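Local atomic coordinates of ABC transporter (PDB entry 1JI0), a protein that binds ATP and probably hydrolyses it as the nucleotide-binding subunit that powers a branched-chain amino acid ABC transporter. Residues 86-91 with 162-167; 36-41 with 197-202. All blocks are in the same frame, centred on the assembly; numbering follows the deposited sequence.

Contact 1: 86-91 with 162-167. With ATP (adenosine-5'-triphosphate), chain B.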
ATOM      1  N   VAL A  86       3.567  -0.704   3.924  1.00 31.61           N
ATOM      2  CA  VAL A  86       3.256   0.184   5.041  1.00 30.43           C
ATOM      3  C   VAL A  86       1.989  -0.453   5.606  1.00 31.07           C
ATOM      4  O   VAL A  86       0.878  -0.169   5.151  1.00 30.43           O
ATOM      5  CB  VAL A  86       2.944   1.626   4.582  1.00 29.60           C
ATOM      6  CG1 VAL A  86       2.715   2.514   5.798  1.00 29.47           C
ATOM      7  CG2 VAL A  86       4.098   2.182   3.758  1.00 30.19           C
ATOM      8  N   PRO A  87       2.149  -1.338   6.602  1.00 32.54           N
ATOM      9  CA  PRO A  87       1.068  -2.069   7.271  1.00 34.88           C
ATOM     10  C   PRO A  87       0.138  -1.187   8.085  1.00 37.04           C
ATOM     11  O   PRO A  87       0.381   0.007   8.234  1.00 36.72           O
ATOM     12  CB  PRO A  87       1.828  -3.047   8.153  1.00 34.67           C
ATOM     13  CG  PRO A  87       2.976  -2.195   8.613  1.00 32.12           C
ATOM     14  CD  PRO A  87       3.420  -1.521   7.333  1.00 31.83           C
ATOM     15  N   GLU A  88      -0.933  -1.788   8.595  1.00 40.11           N
ATOM     16  CA  GLU A  88      -1.888  -1.072   9.430  1.00 43.70           C
ATOM     17  C   GLU A  88      -1.218  -0.849  10.779  1.00 44.42           C
ATOM     18  O   GLU A  88      -0.362  -1.634  11.189  1.00 43.92           O
ATOM     19  CB  GLU A  88      -3.160  -1.898   9.641  1.00 45.72           C
ATOM     20  CG  GLU A  88      -4.140  -1.872   8.483  1.00 49.40           C
ATOM     21  CD  GLU A  88      -5.402  -2.674   8.769  1.00 51.41           C
ATOM     22  OE1 GLU A  88      -5.325  -3.921   8.822  1.00 51.00           O
ATOM     23  OE2 GLU A  88      -6.474  -2.051   8.949  1.00 53.57           O
ATOM     24  N   GLY A  89      -1.601   0.222  11.464  1.00 46.00           N
ATOM     25  CA  GLY A  89      -1.021   0.496  12.762  1.00 47.94           C
ATOM     26  C   GLY A  89       0.017   1.596  12.777  1.00 48.81           C
ATOM     27  O   GLY A  89       0.684   1.796  13.790  1.00 49.84           O
ATOM     28  N   ARG A  90       0.157   2.308  11.663  1.00 49.77           N
ATOM     29  CA  ARG A  90       1.116   3.405  11.562  1.00 51.19           C
ATOM     30  C   ARG A  90       2.386   3.049  12.331  1.00 50.75           C
ATOM     31  O   ARG A  90       2.886   3.850  13.122  1.00 50.51           O
ATOM     32  CB  ARG A  90       0.510   4.681  12.155  1.00 53.23           C
ATOM     33  CG  ARG A  90      -0.966   4.884  11.827  1.00 56.21           C
ATOM     34  CD  ARG A  90      -1.607   5.867  12.793  1.00 58.22           C
ATOM     35  NE  ARG A  90      -3.064   5.887  12.682  1.00 60.56           N
ATOM     36  CZ  ARG A  90      -3.872   6.448  13.578  1.00 61.89           C
ATOM     37  NH1 ARG A  90      -3.363   7.038  14.654  1.00 62.81           N
ATOM     38  NH2 ARG A  90      -5.188   6.419  13.406  1.00 61.74           N
ATOM     39  N   ARG A  91       2.894   1.843  12.105  1.00 50.42           N
ATOM     40  CA  ARG A  91       4.093   1.381  12.791  1.00 50.23           C
ATOM     41  C   ARG A  91       5.282   2.292  12.537  1.00 49.22           C
ATOM     42  O   ARG A  91       5.691   2.505  11.396  1.00 48.89           O
ATOM     43  CB  ARG A  91       4.417  -0.049  12.362  1.00 52.21           C
ATOM     44  CG  ARG A  91       3.284  -1.011  12.666  1.00 54.40           C
ATOM     45  CD  ARG A  91       3.499  -2.380  12.058  1.00 56.63           C
ATOM     46  NE  ARG A  91       2.254  -3.143  12.061  1.00 58.88           N
ATOM     47  CZ  ARG A  91       2.107  -4.342  11.509  1.00 60.36           C
ATOM     48  NH1 ARG A  91       3.137  -4.928  10.906  1.00 60.77           N
ATOM     49  NH2 ARG A  91       0.930  -4.954  11.552  1.00 60.60           N
HETATM   50  N   MSE A 162       3.090  -0.815  -1.268  1.00 20.27           N
HETATM   51  CA  MSE A 162       1.823  -1.374  -0.805  1.00 20.44           C
HETATM   52  C   MSE A 162       1.449  -0.662   0.490  1.00 22.36           C
HETATM   53  O   MSE A 162       2.312  -0.402   1.331  1.00 21.34           O
HETATM   54  CB  MSE A 162       1.951  -2.880  -0.563  1.00 20.80           C
HETATM   55  CG  MSE A 162       2.439  -3.658  -1.789  1.00 21.95           C
HETATM   56 SE   MSE A 162       2.185  -5.560  -1.678  1.00 21.88          SE
HETATM   57  CE  MSE A 162       0.446  -5.680  -2.456  1.00 28.89           C
HETATM   58  N   MSE A 163       0.167  -0.340   0.642  1.00 22.02           N
HETATM   59  CA  MSE A 163      -0.304   0.370   1.824  1.00 23.06           C
HETATM   60  C   MSE A 163      -1.609  -0.244   2.319  1.00 23.35           C
HETATM   61  O   MSE A 163      -2.554  -0.423   1.546  1.00 22.61           O
HETATM   62  CB  MSE A 163      -0.512   1.849   1.489  1.00 25.47           C
HETATM   63  CG  MSE A 163       0.693   2.529   0.856  1.00 28.09           C
HETATM   64 SE   MSE A 163       0.352   4.412   0.430  1.00 33.41          SE
HETATM   65  CE  MSE A 163       0.733   4.383  -1.444  1.00 32.21           C
ATOM     66  N   ASP A 164      -1.656  -0.570   3.605  1.00 22.87           N
ATOM     67  CA  ASP A 164      -2.841  -1.180   4.193  1.00 24.27           C
ATOM     68  C   ASP A 164      -3.585  -0.147   5.026  1.00 24.92           C
ATOM     69  O   ASP A 164      -3.114   0.273   6.089  1.00 24.25           O
ATOM     70  CB  ASP A 164      -2.451  -2.385   5.067  1.00 24.38           C
ATOM     71  CG  ASP A 164      -3.642  -3.262   5.428  1.00 26.05           C
ATOM     72  OD1 ASP A 164      -4.789  -2.918   5.074  1.00 28.60           O
ATOM     73  OD2 ASP A 164      -3.439  -4.309   6.070  1.00 27.33           O
ATOM     74  N   GLU A 165      -4.746   0.259   4.516  1.00 24.23           N
ATOM     75  CA  GLU A 165      -5.614   1.242   5.152  1.00 25.53           C
ATOM     76  C   GLU A 165      -4.867   2.453   5.685  1.00 25.22           C
ATOM     77  O   GLU A 165      -4.890   2.730   6.879  1.00 24.88           O
ATOM     78  CB  GLU A 165      -6.409   0.581   6.272  1.00 25.61           C
ATOM     79  CG  GLU A 165      -7.045  -0.714   5.826  1.00 31.86           C
ATOM     80  CD  GLU A 165      -8.443  -0.870   6.338  1.00 34.87           C
ATOM     81  OE1 GLU A 165      -9.200   0.121   6.277  1.00 36.72           O
ATOM     82  OE2 GLU A 165      -8.793  -1.979   6.796  1.00 38.25           O
ATOM     83  N   PRO A 166      -4.214   3.206   4.791  1.00 25.82           N
ATOM     84  CA  PRO A 166      -3.440   4.411   5.114  1.00 26.34           C
ATOM     85  C   PRO A 166      -4.261   5.506   5.806  1.00 27.37           C
ATOM     86  O   PRO A 166      -3.707   6.336   6.529  1.00 27.98           O
ATOM     87  CB  PRO A 166      -2.943   4.891   3.749  1.00 26.70           C
ATOM     88  CG  PRO A 166      -3.009   3.667   2.887  1.00 28.85           C
ATOM     89  CD  PRO A 166      -4.254   2.984   3.337  1.00 26.19           C
ATOM     90  N   SER A 167      -5.575   5.511   5.588  1.00 25.75           N
ATOM     91  CA  SER A 167      -6.420   6.545   6.179  1.00 25.94           C
ATOM     92  C   SER A 167      -7.256   6.098   7.367  1.00 26.62           C
ATOM     93  O   SER A 167      -8.056   6.880   7.889  1.00 28.63           O
ATOM     94  CB  SER A 167      -7.361   7.116   5.116  1.00 24.28           C
ATOM     95  OG  SER A 167      -8.351   6.159   4.793  1.00 20.82           O
TER
HETATM   96  PG  ATP B 302      -7.677  -5.355   7.853  1.00 70.00           P
HETATM   97  O1G ATP B 302      -8.278  -4.408   8.809  1.00 69.47           O
HETATM   98  O2G ATP B 302      -7.209  -4.749   6.587  1.00 68.09           O
HETATM   99  O3G ATP B 302      -6.749  -6.345   8.508  1.00 68.82           O
HETATM  100  PB  ATP B 302      -9.055  -7.302   6.129  1.00 66.57           P
HETATM  101  O1B ATP B 302     -10.438  -7.257   5.559  1.00 65.92           O
HETATM  102  O2B ATP B 302      -7.931  -7.100   5.232  1.00 68.44           O
HETATM  103  O3B ATP B 302      -8.950  -6.208   7.334  1.00 68.92           O
HETATM  104  PA  ATP B 302      -7.985  -9.890   7.013  1.00 70.53           P
HETATM  105  O1A ATP B 302      -6.705  -9.481   7.608  1.00 69.94           O
HETATM  106  O2A ATP B 302      -7.946 -10.679   5.754  1.00 70.86           O
HETATM  107  O3A ATP B 302      -8.963  -8.627   6.919  1.00 69.18           O
HETATM  108  O5' ATP B 302      -8.775 -10.689   8.099  1.00 71.84           O
HETATM  109  C5' ATP B 302     -10.089 -11.192   7.838  1.00 72.64           C
HETATM  110  C4' ATP B 302     -10.095 -12.667   7.658  1.00 73.23           C
HETATM  111  O4' ATP B 302      -9.724 -13.258   8.937  1.00 73.93           O
HETATM  112  C3' ATP B 302     -11.472 -13.205   7.363  1.00 73.75           C
HETATM  113  O3' ATP B 302     -11.405 -14.114   6.246  1.00 74.16           O
HETATM  114  C2' ATP B 302     -11.883 -13.869   8.646  1.00 73.73           C
HETATM  115  O2' ATP B 302     -12.775 -14.965   8.478  1.00 73.27           O
HETATM  116  C1' ATP B 302     -10.536 -14.413   9.151  1.00 74.09           C
HETATM  117  N9  ATP B 302     -10.466 -14.811  10.609  1.00 75.11           N
HETATM  118  C8  ATP B 302      -9.414 -14.635  11.486  1.00 75.40           C
HETATM  119  N7  ATP B 302      -9.612 -15.083  12.694  1.00 75.54           N
HETATM  120  C5  ATP B 302     -10.896 -15.603  12.622  1.00 75.59           C
HETATM  121  C6  ATP B 302     -11.728 -16.250  13.587  1.00 75.57           C
HETATM  122  N6  ATP B 302     -11.303 -16.450  14.823  1.00 75.90           N
HETATM  123  N1  ATP B 302     -12.973 -16.661  13.218  1.00 75.85           N
HETATM  124  C2  ATP B 302     -13.389 -16.451  11.962  1.00 75.93           C
HETATM  125  N3  ATP B 302     -12.710 -15.857  10.956  1.00 75.55           N
HETATM  126  C4  ATP B 302     -11.441 -15.447  11.361  1.00 75.45           C
HETATM  127  O   HOH W   1      -0.840   2.029   5.742  1.00 28.74           O
HETATM  128  O   HOH W   2      -0.992  -4.356   6.963  1.00 39.25           O
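V86 pairs with M163 in parallel where strand 83-86, at one edge of the main sheet, runs beside strand 160-164, whose apolar residues, followed by D164 at the strand end and E165 just beyond it, form the Walker B motif of ABC ATPases. The backbone makes two ladder bonds: V86 N gives its proton to M162 O at 2.9 Å, and D164 N gives its own to V86 O at 3.0 Å.

The apolar part is modest. V86 and M163, the latter built as selenomethionine, sit on the same side of the sheet, CB to CG 4.4 Å, and V86 goes on to pack against helix 142-154. M162, also selenomethionine, packs on L49 and I52 of helix 45-52.

Beyond the strands the contact turns acidic. E88 probably occupies the place of the Q-loop glutamine. Its CG, anti to the carbonyl carbon (chi1 -79°), passes 3.4 Å from D164 CG, and the extended chain reaches toward the ATP gamma-phosphate. There E88 OE2 lies 3.2 Å from E165 OE2, two acceptors with no bond between them, the carboxylate planes only 15° apart. The fit of E88 OE1 against the phosphate is too tight to be trusted. D164 has a partner outside these segments, T46 of the P-loop, whose OG1 is hydrogen-bonded to D164 OD2, while E165 packs beside K45.

Water ties the loop to the strand end: one molecule accepts from E88 N at 3.0 Å and donates to D164 OD2 at 2.6 Å.

Contact 2: 36-41 with 197-202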
ATOM      1  N   THR A  36      -6.325  -0.337  -6.403  1.00 18.18           N
ATOM      2  CA  THR A  36      -6.848  -0.480  -5.069  1.00 18.63           C
ATOM      3  C   THR A  36      -7.693  -1.731  -4.892  1.00 20.32           C
ATOM      4  O   THR A  36      -8.407  -2.176  -5.795  1.00 20.44           O
ATOM      5  CB  THR A  36      -7.665   0.769  -4.645  1.00 19.35           C
ATOM      6  OG1 THR A  36      -8.026   0.647  -3.261  1.00 19.34           O
ATOM      7  CG2 THR A  36      -8.934   0.906  -5.494  1.00 18.05           C
ATOM      8  N   LEU A  37      -7.569  -2.313  -3.710  1.00 21.23           N
ATOM      9  CA  LEU A  37      -8.319  -3.494  -3.341  1.00 20.68           C
ATOM     10  C   LEU A  37      -9.203  -2.982  -2.213  1.00 21.73           C
ATOM     11  O   LEU A  37      -8.703  -2.509  -1.192  1.00 21.26           O
ATOM     12  CB  LEU A  37      -7.352  -4.572  -2.856  1.00 21.35           C
ATOM     13  CG  LEU A  37      -7.869  -5.915  -2.364  1.00 22.05           C
ATOM     14  CD1 LEU A  37      -8.695  -6.607  -3.450  1.00 22.58           C
ATOM     15  CD2 LEU A  37      -6.660  -6.769  -1.970  1.00 22.97           C
ATOM     16  N   ILE A  38     -10.515  -3.030  -2.424  1.00 23.83           N
ATOM     17  CA  ILE A  38     -11.458  -2.552  -1.425  1.00 23.62           C
ATOM     18  C   ILE A  38     -12.414  -3.658  -1.014  1.00 25.83           C
ATOM     19  O   ILE A  38     -12.542  -4.668  -1.703  1.00 24.85           O
ATOM     20  CB  ILE A  38     -12.275  -1.347  -1.956  1.00 25.10           C
ATOM     21  CG1 ILE A  38     -13.126  -1.767  -3.159  1.00 25.98           C
ATOM     22  CG2 ILE A  38     -11.326  -0.218  -2.362  1.00 24.69           C
ATOM     23  CD1 ILE A  38     -14.008  -0.649  -3.697  1.00 27.26           C
ATOM     24  N   GLY A  39     -13.072  -3.462   0.123  1.00 26.93           N
ATOM     25  CA  GLY A  39     -14.015  -4.440   0.617  1.00 31.07           C
ATOM     26  C   GLY A  39     -14.257  -4.217   2.092  1.00 32.99           C
ATOM     27  O   GLY A  39     -13.491  -3.508   2.748  1.00 33.67           O
ATOM     28  N   ALA A  40     -15.317  -4.822   2.617  1.00 35.19           N
ATOM     29  CA  ALA A  40     -15.659  -4.678   4.028  1.00 37.40           C
ATOM     30  C   ALA A  40     -14.622  -5.343   4.926  1.00 38.96           C
ATOM     31  O   ALA A  40     -13.807  -6.150   4.472  1.00 39.02           O
ATOM     32  CB  ALA A  40     -17.033  -5.273   4.291  1.00 38.02           C
ATOM     33  N   ASN A  41     -14.662  -5.003   6.208  1.00 40.82           N
ATOM     34  CA  ASN A  41     -13.727  -5.568   7.168  1.00 41.74           C
ATOM     35  C   ASN A  41     -13.859  -7.088   7.212  1.00 40.91           C
ATOM     36  O   ASN A  41     -14.957  -7.625   7.351  1.00 41.01           O
ATOM     37  CB  ASN A  41     -13.987  -4.979   8.551  1.00 44.05           C
ATOM     38  CG  ASN A  41     -12.763  -5.022   9.427  1.00 45.91           C
ATOM     39  OD1 ASN A  41     -12.329  -6.087   9.863  1.00 47.63           O
ATOM     40  ND2 ASN A  41     -12.182  -3.854   9.678  1.00 48.60           N
ATOM     41  N   GLN A 197     -10.630   0.570   3.316  1.00 28.78           N
ATOM     42  CA  GLN A 197     -11.986   0.317   3.759  1.00 31.20           C
ATOM     43  C   GLN A 197     -12.757   1.537   3.259  1.00 29.49           C
ATOM     44  O   GLN A 197     -13.947   1.459   2.960  1.00 30.80           O
ATOM     45  CB  GLN A 197     -12.034   0.221   5.285  1.00 33.78           C
ATOM     46  CG  GLN A 197     -13.428   0.129   5.866  1.00 41.23           C
ATOM     47  CD  GLN A 197     -13.436  -0.535   7.230  1.00 44.11           C
ATOM     48  OE1 GLN A 197     -12.577  -0.260   8.075  1.00 45.82           O
ATOM     49  NE2 GLN A 197     -14.412  -1.413   7.456  1.00 45.55           N
ATOM     50  N   ASN A 198     -12.052   2.665   3.163  1.00 27.91           N
ATOM     51  CA  ASN A 198     -12.634   3.909   2.674  1.00 26.71           C
ATOM     52  C   ASN A 198     -12.624   3.798   1.154  1.00 25.73           C
ATOM     53  O   ASN A 198     -11.728   4.309   0.489  1.00 23.67           O
ATOM     54  CB  ASN A 198     -11.791   5.103   3.133  1.00 28.40           C
ATOM     55  CG  ASN A 198     -12.465   6.444   2.858  1.00 30.01           C
ATOM     56  OD1 ASN A 198     -12.187   7.438   3.533  1.00 31.56           O
ATOM     57  ND2 ASN A 198     -13.344   6.479   1.865  1.00 28.59           N
ATOM     58  N   ALA A 199     -13.627   3.109   0.620  1.00 24.83           N
ATOM     59  CA  ALA A 199     -13.742   2.876  -0.813  1.00 23.64           C
ATOM     60  C   ALA A 199     -13.827   4.144  -1.646  1.00 22.22           C
ATOM     61  O   ALA A 199     -13.210   4.237  -2.710  1.00 21.42           O
ATOM     62  CB  ALA A 199     -14.950   1.971  -1.092  1.00 22.65           C
ATOM     63  N   LEU A 200     -14.593   5.122  -1.177  1.00 21.95           N
ATOM     64  CA  LEU A 200     -14.722   6.376  -1.912  1.00 20.55           C
ATOM     65  C   LEU A 200     -13.354   7.032  -2.112  1.00 20.03           C
ATOM     66  O   LEU A 200     -12.943   7.314  -3.234  1.00 18.63           O
ATOM     67  CB  LEU A 200     -15.650   7.334  -1.157  1.00 20.57           C
ATOM     68  CG  LEU A 200     -15.924   8.675  -1.844  1.00 22.36           C
ATOM     69  CD1 LEU A 200     -16.478   8.429  -3.245  1.00 22.72           C
ATOM     70  CD2 LEU A 200     -16.905   9.485  -1.011  1.00 22.56           C
ATOM     71  N   GLY A 201     -12.643   7.273  -1.017  1.00 21.23           N
ATOM     72  CA  GLY A 201     -11.338   7.900  -1.126  1.00 19.93           C
ATOM     73  C   GLY A 201     -10.389   7.097  -1.991  1.00 18.88           C
ATOM     74  O   GLY A 201      -9.683   7.657  -2.825  1.00 18.97           O
ATOM     75  N   ALA A 202     -10.387   5.780  -1.803  1.00 19.30           N
ATOM     76  CA  ALA A 202      -9.512   4.899  -2.563  1.00 20.30           C
ATOM     77  C   ALA A 202      -9.824   4.909  -4.060  1.00 20.65           C
ATOM     78  O   ALA A 202      -8.923   5.058  -4.891  1.00 19.78           O
ATOM     79  CB  ALA A 202      -9.614   3.463  -2.018  1.00 20.43           C
TER
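T36 and I38 lie over the first turn of helix 199-205, their CA atoms 6.5 Å from that of A202 and 5.9 Å from that of A199 respectively, as strand 34-38 runs on into the P-loop (Walker A) that holds ATP.

The packing between strand and helix is mostly apolar. I38 puts CG1 in the crowded position between its backbone N and carbonyl carbon (chi1 63°), and the chain then extends so that CD1 meets A199 CB at 3.8 Å. Its other branch, CG2, comes to 4.1 Å from A202 CB, so the one isoleucine touches both alanines, nearly a turn of helix apart. On the other residue of the strand that faces the helix, T36, OG1 is anti to the backbone N (chi1 -173°) and touches A202 CB at 3.5 Å. That hydroxyl is not left to the methyl group alone, for it is hydrogen-bonded to L194 O.

Toward the nucleotide the contact passes to polar side chains. Q197 probably falls where many ABC ATPases carry the H-loop histidine. Its CB leads away, yet the extended side chain brings NE2 back to 3.8 Å from N41 CB. N41 ND2 is no nearer than 4.0 Å to Q197 OE1, the amide planes 46° apart. Between them and I38, G39 adopts backbone torsions at which a CB would run into the I38 carbonyl; G39 O accepts from K45 NZ.

N198 stands at the N-cap position, and A202 N bonds to N198 O in the first helical turn. In the sheet, strand 34-38 is flanked by 192-196 and 208-213; A202 also packs on L194 and E196, while L203, further along helix 199-205, continues the cover over T36 and I38.

Contacts 1 and 2 belong to the same mixed sheet, with strand 192-196 lying between 160-164 and 34-38, and their centres are 13 Å apart. They meet directly where E165 OE1 comes to 3.0 Å from Q197 CB, a packing contact. Both reach the ATP pocket: contact 1 supplies E88, D164 and E165 near the gamma-phosphate, while segment 36-41 of contact 2 holds A40 and N41 at the start of the P-loop. K45 joins the two, since its NZ is hydrogen-bonded to ATP and to G39 O of contact 2 while its side chain packs beside E165 of contact 1. Together they set Walker A and Walker B strand ends around one nucleotide.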